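Local coordinates for protein cytolethal distending toxin subunit B (Escherichia coli, PDB 2F1N) that nicks DNA as an endonuclease and, as part of a three-subunit toxin, very probably damages the DNA of intoxicated cells, at residues Thr145-Ala150 and Leu183-Arg188; Val107-Val112 and Gly130-Gly135. One frame throughout, in Å; residues are numbered along the deposited sequence.

In the fold
Contacts 1 and 2 lie about 10 Å apart, centre to centre, and both reach the six-stranded sheet of a DNase I-like fold. Contact 1 joins strand 141-147 to the chain leaving strand 179-183 within that sheet; contact 2 packs neighbouring strand 133-138 against strand 109-113 of the eight-stranded sheet. Strand pairing connects them, with Thr-145 N 2.9 Å from Leu-134 O, and Arg-131 NE, 2.9 Å from His-147 O, ties the entry to strand 133-138 to the end of strand 141-147. Contact 1 carries a Gly-Asp-Phe-Asn sequence, which in relatives such as DNase I contributes to the active site; contact 2 is part of the largely apolar packing between the sheets.

Contact 1 of 2, residues Thr145-Ala150 and Leu183-Arg188; sequences TAHAIA and LGDFNR
Thr-145, Ala-146 and His-147 pair in parallel with Leu-183, Gly-184 and Asp-185. Ala-146 uses both backbone polar atoms: N donates to Leu-183 O (3.1 Å) and O accepts from Asp-185 N. Ala-148 N continues the register to Asp-185 O (2.9 Å). The chain turns a corner at Gly-184, whose CA lies 3.2 Å from Ala-146 O; a side chain there would jam against that atom and the preceding carbonyl O.

On the face shared with Thr-145, the side chains of His-147 and Asp-185 run side by side, ring and carboxylate planes 22° apart. In both, CG is anti to the backbone N, which sends them the same way. His-147 NE2 and Asp-185 OD2 remain 3.8 Å apart, too far for a direct bond; OD2 is hydrogen-bonded to Asn-22 ND2, while OD1 receives a weak bond from Asn-187 N. Asn-187 reaches across to segment 145-150, its ND2 donating nearly straight (169°) to Ala-148 O at 3.0 Å, from above the carbonyl plane. ND2 also donates to a water in the plane of the His-147 ring, 2.9 Å from NE2, which bridges the two. Ala-148 CB rests on Phe-186 O.

The Asn-187 amide is thus oriented by Ala-148 O, in its plane, and by the bridging water. The trio is consistent with the active-site cluster of DNase I-like nucleases, where equivalent residues serve catalysis and metal or phosphate binding.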
ATOM      1  N   THR A 145      -1.040   1.611  -2.529  1.00  9.54           N
ATOM      2  CA  THR A 145       0.385   1.329  -2.345  1.00 10.01           C
ATOM      3  C   THR A 145       1.281   2.333  -3.115  1.00 10.86           C
ATOM      4  O   THR A 145       0.969   2.702  -4.239  1.00 10.57           O
ATOM      5  CB  THR A 145       0.681  -0.139  -2.727  1.00  9.86           C
ATOM      6  OG1 THR A 145       2.103  -0.403  -2.544  1.00 10.72           O
ATOM      7  CG2 THR A 145       0.388  -0.423  -4.254  1.00 10.04           C
ATOM      8  N   ALA A 146       2.348   2.810  -2.464  1.00 10.80           N
ATOM      9  CA  ALA A 146       3.214   3.853  -3.052  1.00 12.33           C
ATOM     10  C   ALA A 146       4.673   3.493  -2.883  1.00 10.81           C
ATOM     11  O   ALA A 146       5.071   2.854  -1.879  1.00 10.58           O
ATOM     12  CB  ALA A 146       2.993   5.197  -2.418  1.00 11.82           C
ATOM     13  N   HIS A 147       5.462   3.867  -3.896  1.00 10.53           N
ATOM     14  CA  HIS A 147       6.897   3.661  -3.770  1.00 10.42           C
ATOM     15  C   HIS A 147       7.615   4.870  -4.355  1.00  9.77           C
ATOM     16  O   HIS A 147       7.870   4.939  -5.562  1.00 11.07           O
ATOM     17  CB  HIS A 147       7.323   2.387  -4.480  1.00 10.31           C
ATOM     18  CG  HIS A 147       8.788   2.098  -4.317  1.00 12.38           C
ATOM     19  ND1 HIS A 147       9.439   1.165  -5.099  1.00 11.06           N
ATOM     20  CD2 HIS A 147       9.720   2.628  -3.478  1.00 10.73           C
ATOM     21  CE1 HIS A 147      10.720   1.131  -4.749  1.00 13.54           C
ATOM     22  NE2 HIS A 147      10.922   2.012  -3.771  1.00 12.89           N
ATOM     23  N   ALA A 148       7.957   5.824  -3.494  1.00 10.42           N
ATOM     24  CA  ALA A 148       8.581   7.069  -3.929  1.00 10.62           C
ATOM     25  C   ALA A 148      10.019   6.794  -4.316  1.00 11.86           C
ATOM     26  O   ALA A 148      10.560   5.788  -3.908  1.00 10.70           O
ATOM     27  CB  ALA A 148       8.506   8.116  -2.793  1.00 11.66           C
ATOM     28  N   ILE A 149      10.616   7.697  -5.104  1.00 12.77           N
ATOM     29  CA  ILE A 149      11.964   7.468  -5.644  1.00 13.91           C
ATOM     30  C   ILE A 149      12.986   7.615  -4.548  1.00 14.68           C
ATOM     31  O   ILE A 149      12.856   8.497  -3.684  1.00 14.62           O
ATOM     32  CB  ILE A 149      12.245   8.470  -6.761  1.00 12.71           C
ATOM     33  CG1 ILE A 149      11.264   8.281  -7.921  1.00 13.42           C
ATOM     34  CG2 ILE A 149      13.765   8.304  -7.272  1.00 16.64           C
ATOM     35  CD1 ILE A 149      11.200   9.536  -8.839  1.00 18.22           C
ATOM     36  N   ALA A 150      14.012   6.746  -4.562  1.00 15.26           N
ATOM     37  CA  ALA A 150      15.068   6.888  -3.575  1.00 17.24           C
ATOM     38  C   ALA A 150      16.047   7.927  -4.128  1.00 18.94           C
ATOM     39  O   ALA A 150      16.998   7.627  -4.868  1.00 20.18           O
ATOM     40  CB  ALA A 150      15.762   5.536  -3.298  1.00 17.03           C
ATOM     41  N   LEU A 183      -0.169   3.652   1.811  1.00 10.41           N
ATOM     42  CA  LEU A 183       0.760   2.796   2.565  1.00 10.86           C
ATOM     43  C   LEU A 183       1.951   2.590   1.661  1.00 10.74           C
ATOM     44  O   LEU A 183       1.783   2.201   0.508  1.00 12.99           O
ATOM     45  CB  LEU A 183       0.103   1.433   2.779  1.00 10.56           C
ATOM     46  CG  LEU A 183      -1.073   1.437   3.770  1.00 13.34           C
ATOM     47  CD1 LEU A 183      -2.145   0.345   3.423  1.00 12.79           C
ATOM     48  CD2 LEU A 183      -0.468   1.166   5.152  1.00 13.80           C
ATOM     49  N   GLY A 184       3.129   2.895   2.127  1.00 10.92           N
ATOM     50  CA  GLY A 184       4.245   2.609   1.242  1.00 12.53           C
ATOM     51  C   GLY A 184       5.580   3.010   1.731  1.00 12.22           C
ATOM     52  O   GLY A 184       5.745   3.336   2.922  1.00 10.86           O
ATOM     53  N   ASP A 185       6.540   2.868   0.806  1.00 12.00           N
ATOM     54  CA  ASP A 185       7.906   3.281   1.038  1.00 11.25           C
ATOM     55  C   ASP A 185       8.025   4.674   0.460  1.00 11.28           C
ATOM     56  O   ASP A 185       8.131   4.892  -0.759  1.00 11.22           O
ATOM     57  CB  ASP A 185       8.866   2.281   0.356  1.00 12.94           C
ATOM     58  CG  ASP A 185      10.314   2.649   0.515  1.00 14.17           C
ATOM     59  OD1 ASP A 185      10.665   3.734   1.094  1.00 12.52           O
ATOM     60  OD2 ASP A 185      11.183   1.897   0.010  1.00 13.84           O
ATOM     61  N   PHE A 186       8.026   5.637   1.370  1.00 11.10           N
ATOM     62  CA  PHE A 186       8.076   7.036   0.961  1.00 11.08           C
ATOM     63  C   PHE A 186       9.486   7.550   0.750  1.00 11.90           C
ATOM     64  O   PHE A 186       9.689   8.651   0.229  1.00 10.89           O
ATOM     65  CB  PHE A 186       7.335   7.896   1.984  1.00 11.78           C
ATOM     66  CG  PHE A 186       5.858   7.656   1.997  1.00 12.85           C
ATOM     67  CD1 PHE A 186       5.043   8.254   1.026  1.00 13.42           C
ATOM     68  CD2 PHE A 186       5.274   6.823   2.954  1.00 13.65           C
ATOM     69  CE1 PHE A 186       3.644   8.001   1.022  1.00 14.13           C
ATOM     70  CE2 PHE A 186       3.873   6.581   2.978  1.00 13.07           C
ATOM     71  CZ  PHE A 186       3.070   7.183   2.009  1.00 12.91           C
ATOM     72  N   ASN A 187      10.471   6.754   1.183  1.00 12.37           N
ATOM     73  CA  ASN A 187      11.893   7.072   0.937  1.00 13.13           C
ATOM     74  C   ASN A 187      12.338   8.437   1.471  1.00 12.93           C
ATOM     75  O   ASN A 187      13.309   9.009   0.987  1.00 13.49           O
ATOM     76  CB  ASN A 187      12.265   6.911  -0.561  1.00 12.78           C
ATOM     77  CG  ASN A 187      12.963   5.595  -0.836  1.00 12.40           C
ATOM     78  OD1 ASN A 187      13.859   5.173  -0.070  1.00 12.53           O
ATOM     79  ND2 ASN A 187      12.556   4.914  -1.884  1.00 12.90           N
ATOM     80  N   ARG A 188      11.641   8.894   2.507  1.00 12.29           N
ATOM     81  CA  ARG A 188      12.005  10.037   3.365  1.00 12.62           C
ATOM     82  C   ARG A 188      11.314   9.815   4.705  1.00 13.06           C
ATOM     83  O   ARG A 188      10.324   9.066   4.777  1.00 13.47           O
ATOM     84  CB  ARG A 188      11.622  11.374   2.717  1.00 11.75           C
ATOM     85  CG  ARG A 188      10.123  11.571   2.502  1.00 12.64           C
ATOM     86  CD  ARG A 188       9.844  13.063   2.159  1.00 12.85           C
ATOM     87  NE  ARG A 188      10.276  13.434   0.823  1.00 14.11           N
ATOM     88  CZ  ARG A 188      10.355  14.715   0.391  1.00 18.13           C
ATOM     89  NH1 ARG A 188      10.112  15.724   1.243  1.00 15.16           N
ATOM     90  NH2 ARG A 188      10.685  15.005  -0.861  1.00 16.29           N
TER
HETATM   91  O   HOH W   1      13.654   2.354  -2.867  1.00 18.82           O

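Contact 2 of 2, residues Val107-Val112 and Gly130-Gly135; sequences VNLALV and GRPLLG
Leu-109, Leu-111 and Leu-134 mesh between the sheets in the two-sheet alpha/beta sandwich of the DNase I-like fold, where strand 109-113 of the eight-stranded sheet faces strand 133-138 of the six-stranded one. The short segments 109-112 and 133-135 run nearly parallel, their axes 14° apart and 7.4 Å at closest approach, so the join rests on side chains, without hydrogen bonds between the segments.

Leu-134 points toward strand 109-113 with CG anti to its backbone N (chi1 163°). This sends CD2 over the backbone of the opposite strand, 4.0 Å from Ala-110 CA, in the interval between Leu-109 and Leu-111. Those two leucines come the other way, each with CG anti to its carbonyl carbon. Leu-111 CD1 meets Leu-134 CG at 4.1 Å and also settles against the backbone, 3.6 Å from Gly-135 CA. The side chains of Leu-109 and Pro-132 pass in opposite directions, Leu-109 CD1 4.0 Å from Pro-132 CG and 3.4 Å from Pro-132 O. Thr-145 of the adjacent strand 141-147 touches all three leucines, and Gln-54 and Ala-52 of strand 50-56 extend the same interior beside Leu-109 and Leu-111.

Toward the partly exposed edge the packing changes character. The side chain of Arg-131, bent at chi2 and chi3, crosses that of Val-107 at about a right angle, and its NE is hydrogen-bonded to His-147 O. Val-107 meets both the aliphatic chain and the guanidinium: Arg-131 CD lies 3.9 Å from Val-107 CG2, and Arg-131 NH1 approaches Val-107 CG1 at 3.7 Å.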
ATOM      1  N   VAL A 107      10.566  -2.988  -9.504  1.00 18.96           N
ATOM      2  CA  VAL A 107       9.802  -1.916  -8.852  1.00 16.80           C
ATOM      3  C   VAL A 107       8.284  -2.118  -9.060  1.00 15.69           C
ATOM      4  O   VAL A 107       7.495  -1.159  -9.051  1.00 15.50           O
ATOM      5  CB  VAL A 107      10.346  -0.459  -9.226  1.00 17.05           C
ATOM      6  CG1 VAL A 107      11.815  -0.287  -8.811  1.00 20.38           C
ATOM      7  CG2 VAL A 107      10.172  -0.137 -10.696  1.00 19.92           C
ATOM      8  N   ASN A 108       7.868  -3.390  -9.138  1.00 13.25           N
ATOM      9  CA  ASN A 108       6.419  -3.655  -9.293  1.00 12.70           C
ATOM     10  C   ASN A 108       5.648  -3.362  -8.019  1.00 10.56           C
ATOM     11  O   ASN A 108       6.195  -3.392  -6.948  1.00 11.69           O
ATOM     12  CB  ASN A 108       6.172  -5.076  -9.773  1.00 13.89           C
ATOM     13  CG  ASN A 108       6.763  -5.320 -11.153  1.00 14.79           C
ATOM     14  OD1 ASN A 108       6.887  -4.406 -11.944  1.00 15.89           O
ATOM     15  ND2 ASN A 108       7.015  -6.568 -11.468  1.00 15.97           N
ATOM     16  N   LEU A 109       4.356  -3.087  -8.169  1.00 10.57           N
ATOM     17  CA  LEU A 109       3.487  -2.756  -7.024  1.00 11.09           C
ATOM     18  C   LEU A 109       2.348  -3.728  -6.890  1.00 10.61           C
ATOM     19  O   LEU A 109       1.869  -4.278  -7.894  1.00 10.81           O
ATOM     20  CB  LEU A 109       2.859  -1.371  -7.215  1.00 11.17           C
ATOM     21  CG  LEU A 109       3.828  -0.201  -7.160  1.00 11.11           C
ATOM     22  CD1 LEU A 109       3.087   1.002  -7.790  1.00 14.12           C
ATOM     23  CD2 LEU A 109       4.323   0.066  -5.779  1.00  8.98           C
ATOM     24  N   ALA A 110       1.918  -3.944  -5.641  1.00 10.22           N
ATOM     25  CA  ALA A 110       0.688  -4.748  -5.415  1.00  9.85           C
ATOM     26  C   ALA A 110      -0.088  -4.322  -4.186  1.00 10.66           C
ATOM     27  O   ALA A 110       0.462  -3.737  -3.251  1.00  9.55           O
ATOM     28  CB  ALA A 110       1.027  -6.295  -5.311  1.00 11.12           C
ATOM     29  N   LEU A 111      -1.371  -4.649  -4.220  1.00  9.97           N
ATOM     30  CA  LEU A 111      -2.222  -4.664  -3.020  1.00 11.28           C
ATOM     31  C   LEU A 111      -2.849  -6.044  -2.925  1.00  9.83           C
ATOM     32  O   LEU A 111      -3.342  -6.602  -3.928  1.00 11.55           O
ATOM     33  CB  LEU A 111      -3.285  -3.596  -3.164  1.00 11.61           C
ATOM     34  CG  LEU A 111      -2.887  -2.150  -2.941  1.00 14.52           C
ATOM     35  CD1 LEU A 111      -3.914  -1.231  -3.660  1.00 17.07           C
ATOM     36  CD2 LEU A 111      -2.918  -1.882  -1.414  1.00 10.06           C
ATOM     37  N   VAL A 112      -2.867  -6.597  -1.719  1.00  8.89           N
ATOM     38  CA  VAL A 112      -3.505  -7.875  -1.464  1.00 10.14           C
ATOM     39  C   VAL A 112      -4.648  -7.607  -0.477  1.00 11.71           C
ATOM     40  O   VAL A 112      -4.445  -6.882   0.523  1.00 12.91           O
ATOM     41  CB  VAL A 112      -2.526  -8.849  -0.805  1.00 12.30           C
ATOM     42  CG1 VAL A 112      -3.122 -10.289  -0.790  1.00 12.10           C
ATOM     43  CG2 VAL A 112      -1.176  -8.821  -1.580  1.00 11.75           C
ATOM     44  N   GLY A 130       9.321   8.033 -11.719  1.00 20.98           N
ATOM     45  CA  GLY A 130       8.565   7.659 -10.529  1.00 18.47           C
ATOM     46  C   GLY A 130       7.645   6.485 -10.849  1.00 16.21           C
ATOM     47  O   GLY A 130       7.459   6.144 -12.023  1.00 16.75           O
ATOM     48  N   ARG A 131       7.052   5.897  -9.805  1.00 13.32           N
ATOM     49  CA  ARG A 131       6.090   4.806  -9.923  1.00 12.89           C
ATOM     50  C   ARG A 131       4.681   5.426  -9.933  1.00 11.85           C
ATOM     51  O   ARG A 131       4.511   6.545  -9.480  1.00 11.47           O
ATOM     52  CB  ARG A 131       6.208   3.893  -8.685  1.00 11.64           C
ATOM     53  CG  ARG A 131       7.048   2.670  -8.926  1.00 15.75           C
ATOM     54  CD  ARG A 131       8.460   3.015  -9.055  1.00 14.60           C
ATOM     55  NE  ARG A 131       9.080   3.521  -7.805  1.00 12.83           N
ATOM     56  CZ  ARG A 131      10.414   3.656  -7.628  1.00 15.66           C
ATOM     57  NH1 ARG A 131      11.280   3.369  -8.625  1.00 15.36           N
ATOM     58  NH2 ARG A 131      10.894   4.084  -6.469  1.00 13.87           N
ATOM     59  N   PRO A 132       3.700   4.705 -10.468  1.00 12.38           N
ATOM     60  CA  PRO A 132       2.289   5.111 -10.354  1.00 11.48           C
ATOM     61  C   PRO A 132       1.793   4.894  -8.945  1.00 11.28           C
ATOM     62  O   PRO A 132       2.519   4.375  -8.092  1.00 12.24           O
ATOM     63  CB  PRO A 132       1.566   4.145 -11.328  1.00 11.79           C
ATOM     64  CG  PRO A 132       2.386   2.878 -11.256  1.00 13.44           C
ATOM     65  CD  PRO A 132       3.839   3.372 -11.097  1.00 12.73           C
ATOM     66  N   LEU A 133       0.546   5.315  -8.689  1.00 11.10           N
ATOM     67  CA  LEU A 133      -0.190   4.961  -7.470  1.00 12.26           C
ATOM     68  C   LEU A 133      -1.245   3.917  -7.787  1.00 12.22           C
ATOM     69  O   LEU A 133      -2.004   4.120  -8.678  1.00 14.22           O
ATOM     70  CB  LEU A 133      -0.886   6.218  -6.915  1.00 11.99           C
ATOM     71  CG  LEU A 133       0.152   7.104  -6.216  1.00 13.63           C
ATOM     72  CD1 LEU A 133      -0.386   8.526  -6.015  1.00 17.50           C
ATOM     73  CD2 LEU A 133       0.606   6.499  -4.883  1.00 19.07           C
ATOM     74  N   LEU A 134      -1.273   2.812  -7.055  1.00 11.43           N
ATOM     75  CA  LEU A 134      -2.285   1.787  -7.301  1.00 11.21           C
ATOM     76  C   LEU A 134      -3.128   1.766  -6.048  1.00 11.55           C
ATOM     77  O   LEU A 134      -2.577   1.691  -4.965  1.00 11.23           O
ATOM     78  CB  LEU A 134      -1.601   0.442  -7.532  1.00 11.77           C
ATOM     79  CG  LEU A 134      -2.429  -0.858  -7.419  1.00 11.32           C
ATOM     80  CD1 LEU A 134      -3.439  -0.883  -8.569  1.00 15.83           C
ATOM     81  CD2 LEU A 134      -1.478  -2.095  -7.448  1.00 15.07           C
ATOM     82  N   GLY A 135      -4.452   1.819  -6.205  1.00 11.85           N
ATOM     83  CA  GLY A 135      -5.322   1.828  -5.027  1.00 12.30           C
ATOM     84  C   GLY A 135      -6.571   0.973  -5.233  1.00 10.96           C
ATOM     85  O   GLY A 135      -6.963   0.713  -6.379  1.00 11.58           O
TER